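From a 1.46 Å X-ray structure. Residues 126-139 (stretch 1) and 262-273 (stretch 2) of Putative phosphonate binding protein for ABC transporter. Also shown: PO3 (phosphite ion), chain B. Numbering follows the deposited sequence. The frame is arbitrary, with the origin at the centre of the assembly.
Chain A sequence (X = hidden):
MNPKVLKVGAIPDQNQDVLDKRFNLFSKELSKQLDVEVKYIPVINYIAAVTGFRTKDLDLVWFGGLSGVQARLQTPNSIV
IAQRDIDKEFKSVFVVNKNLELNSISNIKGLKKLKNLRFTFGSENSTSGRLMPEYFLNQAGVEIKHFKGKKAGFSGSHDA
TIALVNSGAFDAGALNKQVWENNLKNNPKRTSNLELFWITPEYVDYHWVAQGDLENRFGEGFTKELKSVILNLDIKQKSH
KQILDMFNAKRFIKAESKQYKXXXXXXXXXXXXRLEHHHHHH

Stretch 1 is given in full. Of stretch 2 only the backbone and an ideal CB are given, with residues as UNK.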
ATOM      1  N   SER A 126      -0.552  -3.764  -6.689  1.00 15.29           N
ATOM      2  CA  SER A 126       0.315  -2.999  -5.736  1.00 15.72           C
ATOM      3  C   SER A 126       1.176  -1.948  -6.444  1.00 15.54           C
ATOM      4  O   SER A 126       1.788  -2.222  -7.483  1.00 16.81           O
ATOM      5  CB  SER A 126       1.222  -3.937  -4.944  1.00 15.51           C
ATOM      6  OG  SER A 126       2.072  -3.178  -4.094  1.00 15.02           O
ATOM      7  N   THR A 127       1.166  -0.738  -5.911  1.00 14.67           N
ATOM      8  CA  THR A 127       2.025   0.332  -6.384  1.00 15.22           C
ATOM      9  C   THR A 127       3.510   0.028  -6.113  1.00 14.90           C
ATOM     10  O   THR A 127       4.332  -0.008  -7.043  1.00 17.11           O
ATOM     11  CB  THR A 127       1.640   1.679  -5.721  1.00 17.94           C
ATOM     12  OG1 THR A 127       0.191   1.801  -5.671  1.00 17.40           O
ATOM     13  CG2 THR A 127       2.243   2.837  -6.531  1.00 18.67           C
ATOM     14  N   SER A 128       3.810  -0.163  -4.829  1.00 15.90           N
ATOM     15  CA  SER A 128       5.181  -0.401  -4.354  1.00 17.49           C
ATOM     16  C   SER A 128       5.699  -1.831  -4.525  1.00 16.62           C
ATOM     17  O   SER A 128       6.899  -2.079  -4.492  1.00 17.94           O
ATOM     18  CB  SER A 128       5.303   0.030  -2.908  1.00 18.51           C
ATOM     19  OG  SER A 128       4.580  -0.815  -2.029  1.00 17.01           O
ATOM     20  N   GLY A 129       4.766  -2.746  -4.758  1.00 15.10           N
ATOM     21  CA  GLY A 129       5.091  -4.156  -4.902  1.00 15.20           C
ATOM     22  C   GLY A 129       4.965  -4.685  -6.315  1.00 17.27           C
ATOM     23  O   GLY A 129       5.368  -5.794  -6.592  1.00 17.57           O
ATOM     24  N   ARG A 130       4.428  -3.874  -7.216  1.00 15.99           N
ATOM     25  CA  ARG A 130       4.270  -4.326  -8.603  1.00 17.13           C
ATOM     26  C   ARG A 130       4.458  -3.223  -9.631  1.00 15.44           C
ATOM     27  O   ARG A 130       5.340  -3.332 -10.470  1.00 15.89           O
ATOM     28  CB  ARG A 130       2.940  -5.035  -8.838  1.00 17.23           C
ATOM     29  CG  ARG A 130       2.839  -5.754 -10.177  1.00 18.14           C
ATOM     30  CD  ARG A 130       2.363  -4.857 -11.298  1.00 19.21           C
ATOM     31  NE  ARG A 130       2.481  -5.540 -12.596  1.00 21.44           N
ATOM     32  CZ  ARG A 130       1.610  -6.435 -13.079  1.00 20.85           C
ATOM     33  NH1 ARG A 130       0.493  -6.717 -12.431  1.00 18.31           N
ATOM     34  NH2 ARG A 130       1.861  -7.046 -14.244  1.00 23.08           N
ATOM     35  N   LEU A 131       3.604  -2.195  -9.604  1.00 14.75           N
ATOM     36  CA  LEU A 131       3.563  -1.208 -10.677  1.00 16.29           C
ATOM     37  C   LEU A 131       4.916  -0.528 -10.838  1.00 16.41           C
ATOM     38  O   LEU A 131       5.495  -0.496 -11.947  1.00 16.88           O
ATOM     39  CB  LEU A 131       2.459  -0.179 -10.445  1.00 15.94           C
ATOM     40  CG  LEU A 131       2.238   0.772 -11.626  1.00 17.22           C
ATOM     41  CD1 LEU A 131       1.515   0.082 -12.783  1.00 21.46           C
ATOM     42  CD2 LEU A 131       1.521   2.057 -11.181  1.00 22.02           C
ATOM     43  N   MET A 132       5.396   0.061  -9.755  1.00 17.80           N
ATOM     44  CA  MET A 132       6.648   0.800  -9.835  1.00 18.73           C
ATOM     45  C   MET A 132       7.852  -0.128 -10.038  1.00 20.36           C
ATOM     46  O   MET A 132       8.685   0.158 -10.886  1.00 19.15           O
ATOM     47  CB  MET A 132       6.753   1.763  -8.676  1.00 18.00           C
ATOM     48  CG  MET A 132       5.666   2.863  -8.718  1.00 18.11           C
ATOM     49  SD  MET A 132       5.474   3.777 -10.269  1.00 21.80           S
ATOM     50  CE  MET A 132       7.115   4.480 -10.374  1.00 22.56           C
ATOM     51  N   PRO A 133       7.921  -1.262  -9.317  1.00 16.91           N
ATOM     52  CA  PRO A 133       8.990  -2.233  -9.624  1.00 16.82           C
ATOM     53  C   PRO A 133       9.059  -2.655 -11.087  1.00 18.09           C
ATOM     54  O   PRO A 133      10.166  -2.677 -11.679  1.00 19.00           O
ATOM     55  CB  PRO A 133       8.661  -3.400  -8.691  1.00 18.31           C
ATOM     56  CG  PRO A 133       8.148  -2.698  -7.448  1.00 19.58           C
ATOM     57  CD  PRO A 133       7.285  -1.594  -8.010  1.00 16.86           C
ATOM     58  N   GLU A 134       7.904  -2.948 -11.691  1.00 17.26           N
ATOM     59  CA  GLU A 134       7.859  -3.316 -13.116  1.00 18.31           C
ATOM     60  C   GLU A 134       8.332  -2.157 -14.024  1.00 17.30           C
ATOM     61  O   GLU A 134       9.097  -2.372 -14.972  1.00 20.09           O
ATOM     62  CB  GLU A 134       6.481  -3.830 -13.559  1.00 19.49           C
ATOM     63  CG  GLU A 134       6.519  -4.401 -14.977  1.00 21.28           C
ATOM     64  CD  GLU A 134       5.320  -5.246 -15.396  1.00 27.58           C
ATOM     65  OE1 GLU A 134       4.347  -5.383 -14.641  1.00 25.21           O
ATOM     66  OE2 GLU A 134       5.355  -5.760 -16.538  1.00 26.66           O
ATOM     67  N   TYR A 135       7.842  -0.957 -13.737  1.00 17.52           N
ATOM     68  CA  TYR A 135       8.288   0.242 -14.443  1.00 21.72           C
ATOM     69  C   TYR A 135       9.813   0.371 -14.438  1.00 22.24           C
ATOM     70  O   TYR A 135      10.426   0.601 -15.482  1.00 21.59           O
ATOM     71  CB  TYR A 135       7.606   1.487 -13.833  1.00 21.99           C
ATOM     72  CG  TYR A 135       7.933   2.807 -14.453  1.00 23.31           C
ATOM     73  CD1 TYR A 135       7.374   3.177 -15.675  1.00 22.72           C
ATOM     74  CD2 TYR A 135       8.703   3.721 -13.774  1.00 24.61           C
ATOM     75  CE1 TYR A 135       7.649   4.416 -16.223  1.00 25.37           C
ATOM     76  CE2 TYR A 135       8.976   4.965 -14.289  1.00 32.89           C
ATOM     77  CZ  TYR A 135       8.439   5.307 -15.505  1.00 26.97           C
ATOM     78  OH  TYR A 135       8.723   6.545 -15.993  1.00 36.27           O
ATOM     79  N   PHE A 136      10.411   0.231 -13.266  1.00 19.71           N
ATOM     80  CA  PHE A 136      11.879   0.363 -13.116  1.00 20.02           C
ATOM     81  C   PHE A 136      12.644  -0.775 -13.782  1.00 22.42           C
ATOM     82  O   PHE A 136      13.665  -0.557 -14.465  1.00 23.44           O
ATOM     83  CB  PHE A 136      12.290   0.534 -11.670  1.00 20.59           C
ATOM     84  CG  PHE A 136      11.745   1.779 -11.014  1.00 21.66           C
ATOM     85  CD1 PHE A 136      11.897   3.040 -11.589  1.00 26.91           C
ATOM     86  CD2 PHE A 136      11.066   1.668  -9.818  1.00 23.75           C
ATOM     87  CE1 PHE A 136      11.378   4.167 -10.960  1.00 30.18           C
ATOM     88  CE2 PHE A 136      10.548   2.786  -9.185  1.00 23.77           C
ATOM     89  CZ  PHE A 136      10.697   4.041  -9.749  1.00 23.49           C
ATOM     90  N   LEU A 137      12.127  -1.989 -13.626  1.00 19.23           N
ATOM     91  CA  LEU A 137      12.699  -3.160 -14.318  1.00 21.67           C
ATOM     92  C   LEU A 137      12.751  -2.902 -15.823  1.00 22.23           C
ATOM     93  O   LEU A 137      13.780  -3.085 -16.495  1.00 23.55           O
ATOM     94  CB  LEU A 137      11.887  -4.425 -14.041  1.00 20.07           C
ATOM     95  CG  LEU A 137      12.168  -5.061 -12.678  1.00 22.13           C
ATOM     96  CD1 LEU A 137      11.023  -5.957 -12.242  1.00 20.74           C
ATOM     97  CD2 LEU A 137      13.464  -5.855 -12.700  1.00 21.17           C
ATOM     98  N   ASN A 138      11.628  -2.443 -16.352  1.00 21.29           N
ATOM     99  CA  ASN A 138      11.496  -2.146 -17.786  1.00 22.94           C
ATOM    100  C   ASN A 138      12.478  -1.079 -18.249  1.00 24.51           C
ATOM    101  O   ASN A 138      13.048  -1.188 -19.323  1.00 26.51           O
ATOM    102  CB  ASN A 138      10.074  -1.737 -18.158  1.00 23.26           C
ATOM    103  CG  ASN A 138       9.064  -2.877 -18.098  1.00 24.30           C
ATOM    104  OD1 ASN A 138       9.368  -4.060 -17.872  1.00 26.17           O
ATOM    105  ND2 ASN A 138       7.830  -2.506 -18.257  1.00 21.48           N
ATOM    106  N   GLN A 139      12.710  -0.084 -17.416  1.00 21.81           N
ATOM    107  CA  GLN A 139      13.700   0.964 -17.731  1.00 27.96           C
ATOM    108  C   GLN A 139      15.109   0.399 -17.833  1.00 30.66           C
ATOM    109  O   GLN A 139      15.897   0.861 -18.645  1.00 31.28           O
ATOM    110  CB  GLN A 139      13.664   2.063 -16.692  1.00 27.15           C
ATOM    111  CG  GLN A 139      12.475   3.006 -16.878  1.00 28.36           C
ATOM    112  CD  GLN A 139      12.523   4.209 -15.968  1.00 47.18           C
ATOM    113  OE1 GLN A 139      12.996   4.131 -14.831  1.00 42.24           O
ATOM    114  NE2 GLN A 139      12.027   5.341 -16.462  1.00 49.28           N
ATOM    115  N   UNK A 262       0.846  10.820 -12.244  1.00 21.33           N
ATOM    116  CA  UNK A 262       1.972   9.984 -12.710  1.00 21.60           C
ATOM    117  C   UNK A 262       1.674   8.489 -12.489  1.00 18.55           C
ATOM    118  O   UNK A 262       1.899   7.666 -13.370  1.00 20.80           O
ATOM    119  CB  UNK A 262       3.260  10.374 -11.983  1.00 21.60           C
ATOM    120  N   UNK A 263       1.072   8.153 -11.338  1.00 19.27           N
ATOM    121  CA  UNK A 263       0.703   6.748 -11.119  1.00 19.63           C
ATOM    122  C   UNK A 263      -0.332   6.303 -12.154  1.00 18.62           C
ATOM    123  O   UNK A 263      -0.232   5.224 -12.726  1.00 17.19           O
ATOM    124  CB  UNK A 263       0.157   6.548  -9.704  1.00 19.63           C
ATOM    125  N   UNK A 264      -1.321   7.165 -12.400  1.00 18.01           N
ATOM    126  CA  UNK A 264      -2.345   6.845 -13.393  1.00 19.98           C
ATOM    127  C   UNK A 264      -1.716   6.611 -14.764  1.00 18.23           C
ATOM    128  O   UNK A 264      -2.057   5.656 -15.446  1.00 19.61           O
ATOM    129  CB  UNK A 264      -3.382   7.967 -13.472  1.00 19.98           C
ATOM    130  N   UNK A 265      -0.803   7.494 -15.148  1.00 17.50           N
ATOM    131  CA  UNK A 265      -0.157   7.380 -16.486  1.00 19.94           C
ATOM    132  C   UNK A 265       0.676   6.118 -16.635  1.00 17.92           C
ATOM    133  O   UNK A 265       0.640   5.442 -17.665  1.00 18.04           O
ATOM    134  CB  UNK A 265       0.736   8.595 -16.746  1.00 19.94           C
ATOM    135  N   UNK A 266       1.415   5.797 -15.584  1.00 17.61           N
ATOM    136  CA  UNK A 266       2.193   4.555 -15.543  1.00 19.15           C
ATOM    137  C   UNK A 266       1.242   3.343 -15.605  1.00 18.34           C
ATOM    138  O   UNK A 266       1.488   2.394 -16.344  1.00 18.40           O
ATOM    139  CB  UNK A 266       3.054   4.501 -14.279  1.00 19.15           C
ATOM    140  N   UNK A 267       0.168   3.387 -14.814  1.00 16.65           N
ATOM    141  CA  UNK A 267      -0.897   2.367 -14.863  1.00 18.13           C
ATOM    142  C   UNK A 267      -1.449   2.145 -16.275  1.00 17.44           C
ATOM    143  O   UNK A 267      -1.646   1.013 -16.720  1.00 18.99           O
ATOM    144  CB  UNK A 267      -2.042   2.770 -13.932  1.00 18.13           C
ATOM    145  N   UNK A 268      -1.721   3.246 -16.982  1.00 17.33           N
ATOM    146  CA  UNK A 268      -2.225   3.100 -18.345  1.00 19.20           C
ATOM    147  C   UNK A 268      -1.207   2.413 -19.258  1.00 16.89           C
ATOM    148  O   UNK A 268      -1.551   1.538 -20.056  1.00 20.14           O
ATOM    149  CB  UNK A 268      -2.595   4.470 -18.916  1.00 19.20           C
ATOM    150  N   UNK A 269       0.049   2.840 -19.143  1.00 19.13           N
ATOM    151  CA  UNK A 269       1.100   2.313 -20.005  1.00 25.16           C
ATOM    152  C   UNK A 269       1.321   0.820 -19.793  1.00 20.26           C
ATOM    153  O   UNK A 269       1.591   0.080 -20.722  1.00 22.53           O
ATOM    154  CB  UNK A 269       2.407   3.070 -19.760  1.00 25.16           C
ATOM    155  N   UNK A 270       1.146   0.382 -18.546  1.00 20.28           N
ATOM    156  CA  UNK A 270       1.306  -1.046 -18.211  1.00 20.79           C
ATOM    157  C   UNK A 270      -0.016  -1.835 -18.225  1.00 22.87           C
ATOM    158  O   UNK A 270      -0.071  -2.993 -17.799  1.00 24.34           O
ATOM    159  CB  UNK A 270       1.951  -1.175 -16.829  1.00 20.79           C
ATOM    160  N   UNK A 271      -1.075  -1.214 -18.730  1.00 20.19           N
ATOM    161  CA  UNK A 271      -2.385  -1.829 -18.836  1.00 21.23           C
ATOM    162  C   UNK A 271      -2.916  -2.347 -17.492  1.00 21.59           C
ATOM    163  O   UNK A 271      -3.551  -3.416 -17.399  1.00 25.46           O
ATOM    164  CB  UNK A 271      -2.327  -2.977 -19.846  1.00 21.23           C
ATOM    165  N   UNK A 272      -2.693  -1.532 -16.470  1.00 20.43           N
ATOM    166  CA  UNK A 272      -3.047  -1.877 -15.091  1.00 20.24           C
ATOM    167  C   UNK A 272      -4.090  -1.022 -14.437  1.00 21.73           C
ATOM    168  O   UNK A 272      -4.304  -1.100 -13.234  1.00 25.47           O
ATOM    169  CB  UNK A 272      -1.789  -1.829 -14.222  1.00 20.24           C
ATOM    170  N   UNK A 273      -4.810  -0.243 -15.222  1.00 22.62           N
ATOM    171  CA  UNK A 273      -5.912   0.515 -14.671  1.00 22.52           C
ATOM    172  C   UNK A 273      -7.111  -0.451 -14.496  1.00 27.05           C
ATOM    173  O   UNK A 273      -7.840  -0.426 -13.515  1.00 23.31           O
ATOM    174  CB  UNK A 273      -6.265   1.700 -15.572  1.00 22.52           C
TER
HETATM  175  P   PO3 B 401       0.728  -0.399  -2.381  1.00 16.36           P
HETATM  176  O1  PO3 B 401       2.156   0.226  -2.517  1.00 15.81           O
HETATM  177  O2  PO3 B 401      -0.244  -0.081  -3.590  1.00 17.20           O
HETATM  178  O3  PO3 B 401       0.807  -1.925  -2.097  1.00 16.06           O

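Stretch 1 is a helix from Thr 127, capped by Ser 126; these two and Ser 128 bind the phosphite. Stretch 2 packs against one side of it, from Thr 127 onward, with the helix axes at 69° and 10.4 Å apart at closest approach. No direct hydrogen bond joins the two stretches, so the contact rests mainly on apolar packing.

Position 262 is helical. Its CA-to-CB bond points sideways, and no atom of stretch 1 lies within 5.5 Å of the ideal CB. Many residues would suit, polar ones included. It is Asn 262. Its end comes nearer than its CB, and a water bridges the gap: the water donates to Asn 262 OD1 (2.9 Å) and hydrogen-bonds Tyr 135 OH (2.9 Å).

At position 263 the bond is again sideways. The ideal CB is 4.9 Å from Leu 131 CD2 and 5.3 Å from Thr 127 CG2. A medium or long apolar side chain could fill this space; leucine, isoleucine or methionine would do. The residue is Ile 263. Its CD1 reaches Thr 127 CG2 (3.9 Å) and Met 132 SD (4.0 Å), while its CG2 lies 4.0 Å from Leu 131 CD2.

Position 264 points away and 265 is out of reach, so stretch 1 sets little demand on either. They are Glu 264 and Glu 265.

Position 266 points toward stretch 1. Its ideal CB is 4.2 Å from Leu 131 CD2, and 4.7 Å from both Tyr 135 CD1 and Met 132 SD. The surroundings are apolar, and valine, leucine or isoleucine would be reasonable. Ile 266 is found. Its CG2 contacts Leu 131 CG and Tyr 135 CD1, both at 3.8 Å. Its CD1 touches Met 132 SD (3.7 Å) and sits over one face of the Tyr 135 ring, a CH-pi contact.

Position 267 has ordinary helical angles, which do not call for glycine. An ideal CB would be 4.6 Å from Leu 131 CD2, so alanine is not excluded by this contact. The residue is Gly 267, and its CA lies 3.9 Å from Leu 131 CD1.

Position 268 points away, and a polar residue would suit. Arg 268 forms a salt bridge back to Glu 264, from NH2 to OE2 (3.1 Å).

Position 269 points toward stretch 1 but has nothing near its CB. A long, flexible chain could reach across. Lys 269 does so: its CE lies at the edge of the Tyr 135 ring, 4.3 Å from CE1.

Position 270 leaves the helix. Its ideal CB is 4.3 Å from Leu 131 CD1, which favours an apolar residue. Leu 270 places its CD1 3.8 Å from Leu 131 CD1 and 4.3 Å from Glu 134 CB.

Position 271 has positive phi (56°), which glycine, asparagine or aspartate tolerate well. It is Asn 271.

Position 272 points toward Leu 131, with Arg 130 beyond; an acidic or aliphatic chain seems plausible. Lys 272 uses its aliphatic part: CD lies over one face of the Arg 130 guanidinium, 3.7 Å from Arg 130 NH1. The like charges come close, with Lys 272 NZ 4.4 Å from Arg 130 NH1.

Position 273 is out of reach and unconstrained here. It is Ile 273.

Stretch 2 (262-273) NIEEIGRKLNKI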
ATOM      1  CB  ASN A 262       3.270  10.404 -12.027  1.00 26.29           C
ATOM      2  CG  ASN A 262       4.438   9.534 -12.401  1.00 24.99           C
ATOM      3  OD1 ASN A 262       4.933   9.551 -13.547  1.00 28.97           O
ATOM      4  ND2 ASN A 262       4.883   8.742 -11.448  1.00 25.86           N
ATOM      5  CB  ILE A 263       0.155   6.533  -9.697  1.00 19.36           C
ATOM      6  CG1 ILE A 263       1.236   6.768  -8.635  1.00 21.88           C
ATOM      7  CG2 ILE A 263      -0.452   5.125  -9.538  1.00 20.04           C
ATOM      8  CD1 ILE A 263       2.510   5.988  -8.764  1.00 25.24           C
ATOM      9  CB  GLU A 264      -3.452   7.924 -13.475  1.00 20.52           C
ATOM     10  CG  GLU A 264      -4.617   7.513 -14.368  1.00 21.11           C
ATOM     11  CD  GLU A 264      -5.839   8.406 -14.311  1.00 27.35           C
ATOM     12  OE1 GLU A 264      -5.858   9.433 -13.588  1.00 32.32           O
ATOM     13  OE2 GLU A 264      -6.836   8.019 -14.992  1.00 26.15           O
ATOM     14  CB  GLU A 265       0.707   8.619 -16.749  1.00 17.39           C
ATOM     15  CG  GLU A 265      -0.181   9.856 -16.965  1.00 21.22           C
ATOM     16  CD  GLU A 265       0.603  11.156 -17.070  1.00 23.81           C
ATOM     17  OE1 GLU A 265       1.835  11.166 -16.836  1.00 25.62           O
ATOM     18  OE2 GLU A 265      -0.024  12.179 -17.410  1.00 28.67           O
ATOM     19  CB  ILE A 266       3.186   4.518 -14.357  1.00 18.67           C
ATOM     20  CG1 ILE A 266       4.268   5.619 -14.506  1.00 19.36           C
ATOM     21  CG2 ILE A 266       3.815   3.125 -14.228  1.00 18.34           C
ATOM     22  CD1 ILE A 266       5.241   5.753 -13.348  1.00 21.99           C
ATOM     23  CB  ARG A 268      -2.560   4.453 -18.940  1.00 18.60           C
ATOM     24  CG  ARG A 268      -3.766   5.129 -18.326  1.00 19.31           C
ATOM     25  CD  ARG A 268      -4.015   6.451 -19.035  1.00 22.05           C
ATOM     26  NE  ARG A 268      -5.023   7.202 -18.316  1.00 19.96           N
ATOM     27  CZ  ARG A 268      -5.348   8.464 -18.580  1.00 19.68           C
ATOM     28  NH1 ARG A 268      -4.813   9.106 -19.624  1.00 24.08           N
ATOM     29  NH2 ARG A 268      -6.238   9.084 -17.819  1.00 20.67           N
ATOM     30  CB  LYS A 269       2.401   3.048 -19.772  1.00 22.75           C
ATOM     31  CG  LYS A 269       3.387   2.856 -20.932  1.00 27.18           C
ATOM     32  CD  LYS A 269       4.651   3.640 -20.693  1.00 31.77           C
ATOM     33  CE  LYS A 269       5.487   2.983 -19.628  1.00 28.49           C
ATOM     34  NZ  LYS A 269       6.354   1.954 -20.284  1.00 57.52           N
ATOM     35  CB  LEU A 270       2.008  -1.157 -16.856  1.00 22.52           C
ATOM     36  CG  LEU A 270       3.502  -0.774 -16.855  1.00 27.55           C
ATOM     37  CD1 LEU A 270       4.045  -0.883 -15.445  1.00 28.29           C
ATOM     38  CD2 LEU A 270       4.353  -1.602 -17.792  1.00 41.38           C
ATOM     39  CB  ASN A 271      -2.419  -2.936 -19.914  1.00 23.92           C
ATOM     40  CG  ASN A 271      -3.844  -3.320 -20.300  1.00 46.84           C
ATOM     41  OD1 ASN A 271      -4.772  -2.505 -20.183  1.00 42.14           O
ATOM     42  ND2 ASN A 271      -4.046  -4.563 -20.712  1.00 50.20           N
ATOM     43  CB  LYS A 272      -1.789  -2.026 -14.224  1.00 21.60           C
ATOM     44  CG  LYS A 272      -1.106  -3.384 -14.367  1.00 24.65           C
ATOM     45  CD  LYS A 272      -1.992  -4.604 -14.137  1.00 25.90           C
ATOM     46  CE  LYS A 272      -2.786  -4.516 -12.844  1.00 28.86           C
ATOM     47  NZ  LYS A 272      -3.731  -5.636 -12.691  1.00 35.83           N
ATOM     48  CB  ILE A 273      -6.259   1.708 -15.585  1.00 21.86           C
ATOM     49  CG1 ILE A 273      -5.134   2.729 -15.603  1.00 23.62           C
ATOM     50  CG2 ILE A 273      -7.546   2.343 -15.103  1.00 24.58           C
ATOM     51  CD1 ILE A 273      -4.755   3.291 -14.253  1.00 25.16           C
TER
HETATM   52  O   HOH W   1       7.598   8.584 -14.336  1.00 29.73           O
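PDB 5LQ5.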